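Lipolytic enzyme, G-D-S-L family (PDB 7BR2) metabolises the drug diltiazem in a gut bacterium and is a serine esterase of the SGNH (GDSL) hydrolase family, perhaps with lysophospholipase activity. Local coordinates at residues A[12-17]-A[174-179]; A[22-27]-A[52-57]; A[81-86]-A[130-135]. All coordinates share one frame; numbering follows the deposited sequence.

Contact 1 of 3, residues A[12-17]-A[174-179]; sequences TVKPFK and GWEFTD
Residues 12-17, an irregular N-terminal segment, run past 174-179, which carries strand 176-179, the outermost strand on one side of the parallel sheet. The tight part centres on Glu176. Its CG lies anti to the carbonyl carbon (chi1 -52°) and the chain beyond is extended, so the carboxylate crosses the Val13-Lys14 backbone. There OE1 of Glu176 accepts the N-H of Lys14 at 2.8 Å, the donor approaching from above the carboxylate plane. The other oxygen, OE2, is held by a salt bridge to Arg131 on the neighbouring strand, which probably keeps the acid ionised; Arg131 also reaches the carbonyl of Lys14. Beside this polar grip Val13 is buried, its CG2 meeting CB of Thr178 at 4.0 Å while Phe220 packs on it from helix 210-223.

The looser, wetter side lies at exposed Thr12. Its OG1 donates to the carbonyl O of Phe177 over 2.9 Å, from above the carbonyl plane. One water links Thr12 OG1 with Thr178 OG1, and a second spans Thr12 O and the N-H of Phe177, so that the two backbones are joined here through water. Lys14, also exposed, leaves its NZ 4.9 Å from Glu176 OE1, without charged contact. Such side-chain and water bridging along a sheet's outermost strand here fastens the N-terminal lead-in to the three-layer alpha/beta/alpha core of an SGNH hydrolase.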
loop_
_atom_site.group_PDB
_atom_site.type_symbol
_atom_site.label_atom_id
_atom_site.label_comp_id
_atom_site.label_asym_id
_atom_site.label_seq_id
_atom_site.Cartn_x
_atom_site.Cartn_y
_atom_site.Cartn_z
ATOM N N THR A 12 12.689 -10.678 -0.388
ATOM C CA THR A 12 13.516 -10.435 0.781
ATOM C C THR A 12 12.685 -10.358 2.057
ATOM O O THR A 12 13.253 -10.218 3.149
ATOM C CB THR A 12 14.320 -9.139 0.610
ATOM O OG1 THR A 12 13.421 -8.026 0.505
ATOM C CG2 THR A 12 15.179 -9.205 -0.656
ATOM N N VAL A 13 11.359 -10.451 1.950
ATOM C CA VAL A 13 10.436 -10.322 3.076
ATOM C C VAL A 13 9.416 -11.447 2.983
ATOM O O VAL A 13 8.781 -11.628 1.939
ATOM C CB VAL A 13 9.742 -8.942 3.081
ATOM C CG1 VAL A 13 8.673 -8.865 4.181
ATOM C CG2 VAL A 13 10.767 -7.840 3.267
ATOM N N LYS A 14 9.262 -12.217 4.056
ATOM C CA LYS A 14 8.302 -13.310 3.992
ATOM C C LYS A 14 6.886 -12.762 3.855
ATOM O O LYS A 14 6.567 -11.719 4.435
ATOM C CB LYS A 14 8.359 -14.208 5.226
ATOM C CG LYS A 14 9.302 -15.380 5.125
ATOM C CD LYS A 14 9.315 -16.121 6.452
ATOM C CE LYS A 14 10.061 -15.376 7.547
ATOM N NZ LYS A 14 10.112 -16.186 8.803
ATOM N N PRO A 15 6.024 -13.427 3.085
ATOM C CA PRO A 15 4.634 -12.974 2.973
ATOM C C PRO A 15 3.911 -13.064 4.310
ATOM O O PRO A 15 4.292 -13.818 5.206
ATOM C CB PRO A 15 4.016 -13.949 1.961
ATOM C CG PRO A 15 4.975 -15.114 1.890
ATOM C CD PRO A 15 6.318 -14.564 2.190
ATOM N N PHE A 16 2.853 -12.271 4.445
ATOM C CA PHE A 16 1.986 -12.411 5.608
ATOM C C PHE A 16 1.151 -13.688 5.470
ATOM O O PHE A 16 0.830 -14.129 4.360
ATOM C CB PHE A 16 1.075 -11.179 5.744
ATOM C CG PHE A 16 1.821 -9.854 5.765
ATOM C CD1 PHE A 16 2.987 -9.710 6.489
ATOM C CD2 PHE A 16 1.345 -8.755 5.050
ATOM C CE1 PHE A 16 3.672 -8.492 6.512
ATOM C CE2 PHE A 16 2.027 -7.529 5.070
ATOM C CZ PHE A 16 3.195 -7.403 5.800
ATOM N N LYS A 17 0.799 -14.291 6.606
ATOM C CA LYS A 17 -0.006 -15.516 6.628
ATOM C C LYS A 17 -1.220 -15.308 7.537
ATOM O O LYS A 17 -1.349 -14.274 8.195
ATOM C CB LYS A 17 0.808 -16.738 7.078
ATOM C CG LYS A 17 1.186 -16.721 8.550
ATOM C CD LYS A 17 2.015 -17.964 8.934
ATOM C CE LYS A 17 2.452 -17.953 10.416
ATOM N NZ LYS A 17 1.310 -18.073 11.385
ATOM N N GLY A 174 19.274 -10.357 12.313
ATOM C CA GLY A 174 18.438 -11.411 11.779
ATOM C C GLY A 174 17.078 -10.927 11.345
ATOM O O GLY A 174 16.110 -11.696 11.375
ATOM N N TRP A 175 16.979 -9.667 10.939
ATOM C CA TRP A 175 15.745 -9.072 10.459
ATOM C C TRP A 175 15.754 -9.017 8.938
ATOM O O TRP A 175 16.811 -8.993 8.309
ATOM C CB TRP A 175 15.585 -7.666 11.026
ATOM C CG TRP A 175 15.586 -7.637 12.501
ATOM C CD1 TRP A 175 15.260 -8.666 13.330
ATOM C CD2 TRP A 175 15.871 -6.512 13.338
ATOM N NE1 TRP A 175 15.353 -8.263 14.636
ATOM C CE2 TRP A 175 15.719 -6.941 14.672
ATOM C CE3 TRP A 175 16.241 -5.187 13.092
ATOM C CZ2 TRP A 175 15.932 -6.091 15.762
ATOM C CZ3 TRP A 175 16.454 -4.341 14.176
ATOM C CH2 TRP A 175 16.295 -4.797 15.492
ATOM N N GLU A 176 14.559 -8.962 8.353
ATOM C CA GLU A 176 14.441 -8.809 6.912
ATOM C C GLU A 176 14.590 -7.340 6.526
ATOM O O GLU A 176 14.428 -6.437 7.348
ATOM C CB GLU A 176 13.105 -9.373 6.412
ATOM C CG GLU A 176 12.854 -10.809 6.888
ATOM C CD GLU A 176 11.433 -11.301 6.643
ATOM O OE1 GLU A 176 11.284 -12.372 6.019
ATOM O OE2 GLU A 176 10.473 -10.638 7.095
ATOM N N PHE A 177 14.920 -7.104 5.256
ATOM C CA PHE A 177 15.141 -5.749 4.775
ATOM C C PHE A 177 14.578 -5.618 3.368
ATOM O O PHE A 177 14.767 -6.504 2.529
ATOM C CB PHE A 177 16.641 -5.385 4.765
ATOM C CG PHE A 177 16.936 -4.039 4.140
ATOM C CD1 PHE A 177 17.129 -3.905 2.761
ATOM C CD2 PHE A 177 17.010 -2.895 4.932
ATOM C CE1 PHE A 177 17.381 -2.660 2.187
ATOM C CE2 PHE A 177 17.271 -1.642 4.366
ATOM C CZ PHE A 177 17.458 -1.528 2.990
ATOM N N THR A 178 13.919 -4.489 3.110
ATOM C CA THR A 178 13.533 -4.092 1.766
ATOM C C THR A 178 13.657 -2.577 1.672
ATOM O O THR A 178 13.627 -1.873 2.682
ATOM C CB THR A 178 12.117 -4.545 1.423
ATOM O OG1 THR A 178 11.845 -4.234 0.055
ATOM C CG2 THR A 178 11.102 -3.839 2.308
ATOM N N ASP A 179 13.811 -2.072 0.452
ATOM C CA ASP A 179 14.104 -0.660 0.245
ATOM C C ASP A 179 13.176 -0.086 -0.810
ATOM O O ASP A 179 13.003 -0.683 -1.878
ATOM C CB ASP A 179 15.565 -0.456 -0.160
ATOM C CG ASP A 179 15.920 1.010 -0.347
ATOM O OD1 ASP A 179 15.310 1.875 0.333
ATOM O OD2 ASP A 179 16.808 1.297 -1.181
HETATM O O HOH W 1 13.514 -6.183 -1.437
HETATM O O HOH W 2 16.066 -9.806 4.073
#

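Contact 2 of 3, residues A[22-27]-A[52-57]; sequences AVFLGN and IRVFNG
Five backbone hydrogen bonds form the first shell between strands 22-26 and 53-57, a parallel pair whose axes diverge by 18°. The straightest runs from Phe24 N to Phe55 O, 3.0 Å at 175°, nearly along the C=O axis. Toward Gly57 the bonds become less axial: Gly57 N meets Phe24 O at 141°, and Gly26 N reaches Gly57 O at 3.1 Å, both from above the carbonyl planes.

Side chains fill the two faces around this ladder. On one, CG1 of Val54, anti to its backbone N, meets CE1 of Phe24 at the ring edge, 3.6 Å away, and Phe55 O lies in plane at that edge. On the other, CG2 of Val23 touches CD1 of Phe55 obliquely at 3.8 Å. Gly57 presents no side chain here; on the side where a CB would lie, Phe24 O and CG1 of Val23 stand close by.

Farther out, Phe220 meets the Phe24 ring edge-to-face, Trp40 packs on Val54, and helix 64-75 lies against Leu25. Through Asn27, the N-cap of the next helix, strand 22-26 leads directly to Ser28, the probable nucleophile of a Ser-His-Asp triad. The chemistry is thus of buried backbone N-H and C=O groups satisfying one another within an apolar surround.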
loop_
_atom_site.group_PDB
_atom_site.type_symbol
_atom_site.label_atom_id
_atom_site.label_comp_id
_atom_site.label_asym_id
_atom_site.label_seq_id
_atom_site.Cartn_x
_atom_site.Cartn_y
_atom_site.Cartn_z
ATOM N N ALA A 22 0.125 -6.950 10.873
ATOM C CA ALA A 22 1.249 -6.251 10.260
ATOM C C ALA A 22 1.108 -4.757 10.515
ATOM O O ALA A 22 0.213 -4.113 9.960
ATOM C CB ALA A 22 1.300 -6.547 8.764
ATOM N N VAL A 23 2.000 -4.194 11.335
ATOM C CA VAL A 23 1.976 -2.774 11.672
ATOM C C VAL A 23 3.070 -2.072 10.886
ATOM O O VAL A 23 4.238 -2.484 10.935
ATOM C CB VAL A 23 2.165 -2.549 13.179
ATOM C CG1 VAL A 23 2.151 -1.053 13.490
ATOM C CG2 VAL A 23 1.095 -3.296 13.991
ATOM N N PHE A 24 2.698 -0.996 10.174
ATOM C CA PHE A 24 3.634 -0.188 9.385
ATOM C C PHE A 24 3.946 1.094 10.147
ATOM O O PHE A 24 3.171 2.051 10.107
ATOM C CB PHE A 24 3.045 0.135 8.016
ATOM C CG PHE A 24 3.007 -1.034 7.085
ATOM C CD1 PHE A 24 1.934 -1.912 7.099
ATOM C CD2 PHE A 24 4.042 -1.257 6.188
ATOM C CE1 PHE A 24 1.890 -3.011 6.232
ATOM C CE2 PHE A 24 4.008 -2.332 5.321
ATOM C CZ PHE A 24 2.929 -3.219 5.345
ATOM N N LEU A 25 5.093 1.119 10.818
ATOM C CA LEU A 25 5.488 2.277 11.602
ATOM C C LEU A 25 6.184 3.308 10.712
ATOM O O LEU A 25 7.138 2.977 9.990
ATOM C CB LEU A 25 6.404 1.834 12.744
ATOM C CG LEU A 25 7.267 2.882 13.449
ATOM C CD1 LEU A 25 6.407 3.956 14.077
ATOM C CD2 LEU A 25 8.095 2.191 14.504
ATOM N N GLY A 26 5.727 4.557 10.759
ATOM C CA GLY A 26 6.345 5.516 9.858
ATOM C C GLY A 26 6.005 6.952 10.186
ATOM O O GLY A 26 5.512 7.267 11.272
ATOM N N ASN A 27 6.290 7.831 9.218
ATOM C CA ASN A 27 6.001 9.249 9.393
ATOM C C ASN A 27 4.792 9.673 8.570
ATOM O O ASN A 27 3.827 8.901 8.442
ATOM C CB ASN A 27 7.227 10.110 9.041
ATOM C CG ASN A 27 7.789 9.826 7.649
ATOM O OD1 ASN A 27 7.079 9.343 6.754
ATOM N ND2 ASN A 27 9.070 10.155 7.459
ATOM N N ILE A 52 -5.959 -11.332 7.327
ATOM C CA ILE A 52 -4.889 -10.682 8.053
ATOM C C ILE A 52 -5.406 -9.321 8.510
ATOM O O ILE A 52 -6.507 -8.901 8.147
ATOM C CB ILE A 52 -3.621 -10.510 7.190
ATOM C CG1 ILE A 52 -3.900 -9.515 6.055
ATOM C CG2 ILE A 52 -3.202 -11.853 6.599
ATOM C CD1 ILE A 52 -2.665 -8.953 5.434
ATOM N N ARG A 53 -4.558 -8.599 9.243
ATOM C CA ARG A 53 -4.862 -7.245 9.689
ATOM C C ARG A 53 -3.624 -6.389 9.500
ATOM O O ARG A 53 -2.539 -6.765 9.941
ATOM C CB ARG A 53 -5.311 -7.203 11.153
ATOM C CG ARG A 53 -6.796 -7.394 11.310
ATOM C CD ARG A 53 -7.211 -7.614 12.763
ATOM N NE ARG A 53 -8.619 -7.987 12.811
ATOM C CZ ARG A 53 -9.615 -7.109 12.776
ATOM N NH1 ARG A 53 -9.358 -5.803 12.700
ATOM N NH2 ARG A 53 -10.864 -7.538 12.800
ATOM N N VAL A 54 -3.794 -5.276 8.793
ATOM C CA VAL A 54 -2.763 -4.268 8.602
ATOM C C VAL A 54 -3.113 -3.037 9.436
ATOM O O VAL A 54 -4.288 -2.674 9.563
ATOM C CB VAL A 54 -2.632 -3.934 7.106
ATOM C CG1 VAL A 54 -1.628 -2.814 6.868
ATOM C CG2 VAL A 54 -2.224 -5.198 6.364
ATOM N N PHE A 55 -2.090 -2.403 10.011
ATOM C CA PHE A 55 -2.249 -1.223 10.855
ATOM C C PHE A 55 -1.377 -0.104 10.323
ATOM O O PHE A 55 -0.180 -0.299 10.067
ATOM C CB PHE A 55 -1.871 -1.517 12.316
ATOM C CG PHE A 55 -2.749 -2.544 12.973
ATOM C CD1 PHE A 55 -2.503 -3.907 12.793
ATOM C CD2 PHE A 55 -3.822 -2.160 13.766
ATOM C CE1 PHE A 55 -3.314 -4.865 13.392
ATOM C CE2 PHE A 55 -4.634 -3.113 14.374
ATOM C CZ PHE A 55 -4.377 -4.469 14.185
ATOM N N ASN A 56 -1.984 1.054 10.138
ATOM C CA ASN A 56 -1.256 2.298 9.940
ATOM C C ASN A 56 -0.633 2.744 11.269
ATOM O O ASN A 56 -1.353 3.024 12.232
ATOM C CB ASN A 56 -2.238 3.339 9.408
ATOM C CG ASN A 56 -1.594 4.681 9.108
ATOM O OD1 ASN A 56 -0.461 4.958 9.512
ATOM N ND2 ASN A 56 -2.348 5.544 8.423
ATOM N N GLY A 57 0.698 2.806 11.347
ATOM C CA GLY A 57 1.349 3.331 12.536
ATOM C C GLY A 57 2.215 4.523 12.186
ATOM O O GLY A 57 3.341 4.670 12.668
#

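Contact 3 of 3, residues A[81-86]-A[130-135]; sequences TVLMVT and TRIVMT
The guanidinium of Arg131 is the flat group of this strand pair: CG1 of Val82 sits 4.0 Å above its plane, over the centre of one face, and CG2 of Val82 touches NH2 at 3.7 Å. The arginine chain leaves anti to its backbone N and bends at chi3 (61°), folding the group back alongside the valine. Glu176 is the partner of its NH1.

On the same face Met84 and Val133 lie side by side. The bend at chi2 (60°) brings SD of Met84 to 3.7 Å from CB of Val133, chi3 only turning the methyl, while CG of Met84 meets CG2 of Thr135. On the opposite face the contacts are apolar: CD2 of Leu83 faces CD1 of Ile132, and CE of Met134 reaches CB of Val85 at 3.8 Å. From helix 102-125, Phe124 packs on Leu83, Val85 and Ile132, and Phe117 on Met134.

Five backbone bonds join the strands, that from Leu83 N to Arg131 O lying closest to the C=O axis (C=O...N 173°). At the far end Val85 O accepts Thr135 N and, weakly, Thr135 OG1. Parallel neighbours joined through helix 102-125 form a beta-alpha-beta crossover, the repeating element of the flavodoxin-like alpha/beta/alpha sandwich of SGNH hydrolases.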
loop_
_atom_site.group_PDB
_atom_site.type_symbol
_atom_site.label_atom_id
_atom_site.label_comp_id
_atom_site.label_asym_id
_atom_site.label_seq_id
_atom_site.Cartn_x
_atom_site.Cartn_y
_atom_site.Cartn_z
ATOM N N THR A 81 2.509 -8.973 14.948
ATOM C CA THR A 81 3.259 -10.177 14.613
ATOM C C THR A 81 4.354 -9.878 13.598
ATOM O O THR A 81 5.394 -10.549 13.592
ATOM C CB THR A 81 2.324 -11.277 14.074
ATOM O OG1 THR A 81 1.716 -10.855 12.846
ATOM C CG2 THR A 81 1.238 -11.653 15.083
ATOM N N VAL A 82 4.141 -8.867 12.762
ATOM C CA VAL A 82 5.130 -8.367 11.814
ATOM C C VAL A 82 5.137 -6.846 11.907
ATOM O O VAL A 82 4.091 -6.213 11.744
ATOM C CB VAL A 82 4.826 -8.815 10.368
ATOM C CG1 VAL A 82 5.999 -8.488 9.467
ATOM C CG2 VAL A 82 4.532 -10.312 10.314
ATOM N N LEU A 83 6.317 -6.265 12.116
ATOM C CA LEU A 83 6.476 -4.823 12.301
ATOM C C LEU A 83 7.412 -4.289 11.223
ATOM O O LEU A 83 8.566 -4.718 11.132
ATOM C CB LEU A 83 7.030 -4.499 13.694
ATOM C CG LEU A 83 7.366 -3.031 14.019
ATOM C CD1 LEU A 83 6.135 -2.164 13.964
ATOM C CD2 LEU A 83 8.037 -2.899 15.371
ATOM N N MET A 84 6.898 -3.403 10.376
ATOM C CA MET A 84 7.705 -2.702 9.391
ATOM C C MET A 84 8.088 -1.330 9.936
ATOM O O MET A 84 7.258 -0.644 10.533
ATOM C CB MET A 84 6.949 -2.574 8.067
ATOM C CG MET A 84 7.030 -3.815 7.173
ATOM S SD MET A 84 6.358 -5.347 7.884
ATOM C CE MET A 84 4.629 -4.925 8.119
ATOM N N VAL A 85 9.352 -0.946 9.751
ATOM C CA VAL A 85 9.914 0.272 10.334
ATOM C C VAL A 85 10.538 1.107 9.219
ATOM O O VAL A 85 11.437 0.633 8.516
ATOM C CB VAL A 85 10.949 -0.046 11.429
ATOM C CG1 VAL A 85 11.504 1.224 12.053
ATOM C CG2 VAL A 85 10.353 -0.967 12.500
ATOM N N THR A 86 10.031 2.325 9.023
ATOM C CA THR A 86 10.543 3.254 8.020
ATOM C C THR A 86 10.617 4.658 8.608
ATOM O O THR A 86 9.734 5.071 9.367
ATOM C CB THR A 86 9.678 3.261 6.755
ATOM O OG1 THR A 86 10.321 4.059 5.751
ATOM C CG2 THR A 86 8.274 3.819 7.035
ATOM N N THR A 130 7.777 -11.187 17.387
ATOM C CA THR A 130 7.481 -10.179 16.372
ATOM C C THR A 130 8.552 -10.211 15.293
ATOM O O THR A 130 9.737 -10.021 15.582
ATOM C CB THR A 130 7.387 -8.774 16.982
ATOM O OG1 THR A 130 6.349 -8.732 17.972
ATOM C CG2 THR A 130 7.082 -7.738 15.889
ATOM N N ARG A 131 8.137 -10.473 14.062
ATOM C CA ARG A 131 9.034 -10.355 12.926
ATOM C C ARG A 131 9.283 -8.882 12.597
ATOM O O ARG A 131 8.334 -8.122 12.356
ATOM C CB ARG A 131 8.438 -11.089 11.728
ATOM C CG ARG A 131 9.302 -11.048 10.478
ATOM C CD ARG A 131 9.033 -12.242 9.569
ATOM N NE ARG A 131 7.667 -12.358 9.063
ATOM C CZ ARG A 131 7.268 -11.924 7.868
ATOM N NH1 ARG A 131 8.129 -11.318 7.054
ATOM N NH2 ARG A 131 6.008 -12.096 7.482
ATOM N N ILE A 132 10.557 -8.485 12.562
ATOM C CA ILE A 132 10.956 -7.104 12.304
ATOM C C ILE A 132 11.368 -6.970 10.841
ATOM O O ILE A 132 12.160 -7.773 10.333
ATOM C CB ILE A 132 12.098 -6.667 13.242
ATOM C CG1 ILE A 132 11.724 -6.899 14.708
ATOM C CG2 ILE A 132 12.418 -5.198 13.055
ATOM C CD1 ILE A 132 10.536 -6.066 15.165
ATOM N N VAL A 133 10.827 -5.963 10.154
ATOM C CA VAL A 133 11.141 -5.713 8.747
ATOM C C VAL A 133 11.582 -4.259 8.585
ATOM O O VAL A 133 10.749 -3.338 8.640
ATOM C CB VAL A 133 9.950 -6.024 7.832
ATOM C CG1 VAL A 133 10.309 -5.756 6.382
ATOM C CG2 VAL A 133 9.494 -7.478 8.026
ATOM N N MET A 134 12.878 -4.048 8.350
ATOM C CA MET A 134 13.353 -2.712 8.013
ATOM C C MET A 134 12.931 -2.389 6.589
ATOM O O MET A 134 13.182 -3.178 5.675
ATOM C CB MET A 134 14.874 -2.640 8.149
ATOM C CG MET A 134 15.393 -2.817 9.566
ATOM S SD MET A 134 14.984 -1.441 10.640
ATOM C CE MET A 134 14.054 -2.256 11.940
ATOM N N THR A 135 12.246 -1.262 6.395
ATOM C CA THR A 135 11.779 -0.861 5.067
ATOM C C THR A 135 12.317 0.536 4.797
ATOM O O THR A 135 11.863 1.510 5.409
ATOM C CB THR A 135 10.253 -0.889 4.939
ATOM O OG1 THR A 135 9.690 0.210 5.669
ATOM C CG2 THR A 135 9.702 -2.152 5.491
#

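Followed from the N terminus, residues 12-17 meet 174-179 in contact 1, so the loop it closes encloses both other contacts. Within it, contact 2 closes the first loop, joining strand 21-26 to 53-58 after two helices; contact 3 follows in series, joining 82-85 to 131-136. Backbone bonds of Val23 and Leu25 with Met84 stitch contact 2 to contact 3, and Thr178 N probably bonds Met134 O to link contact 3 with contact 1. The five strands thereby belong to one parallel sheet, and Phe16 of contact 1 packs on Ala22 and Ile52 of contact 2.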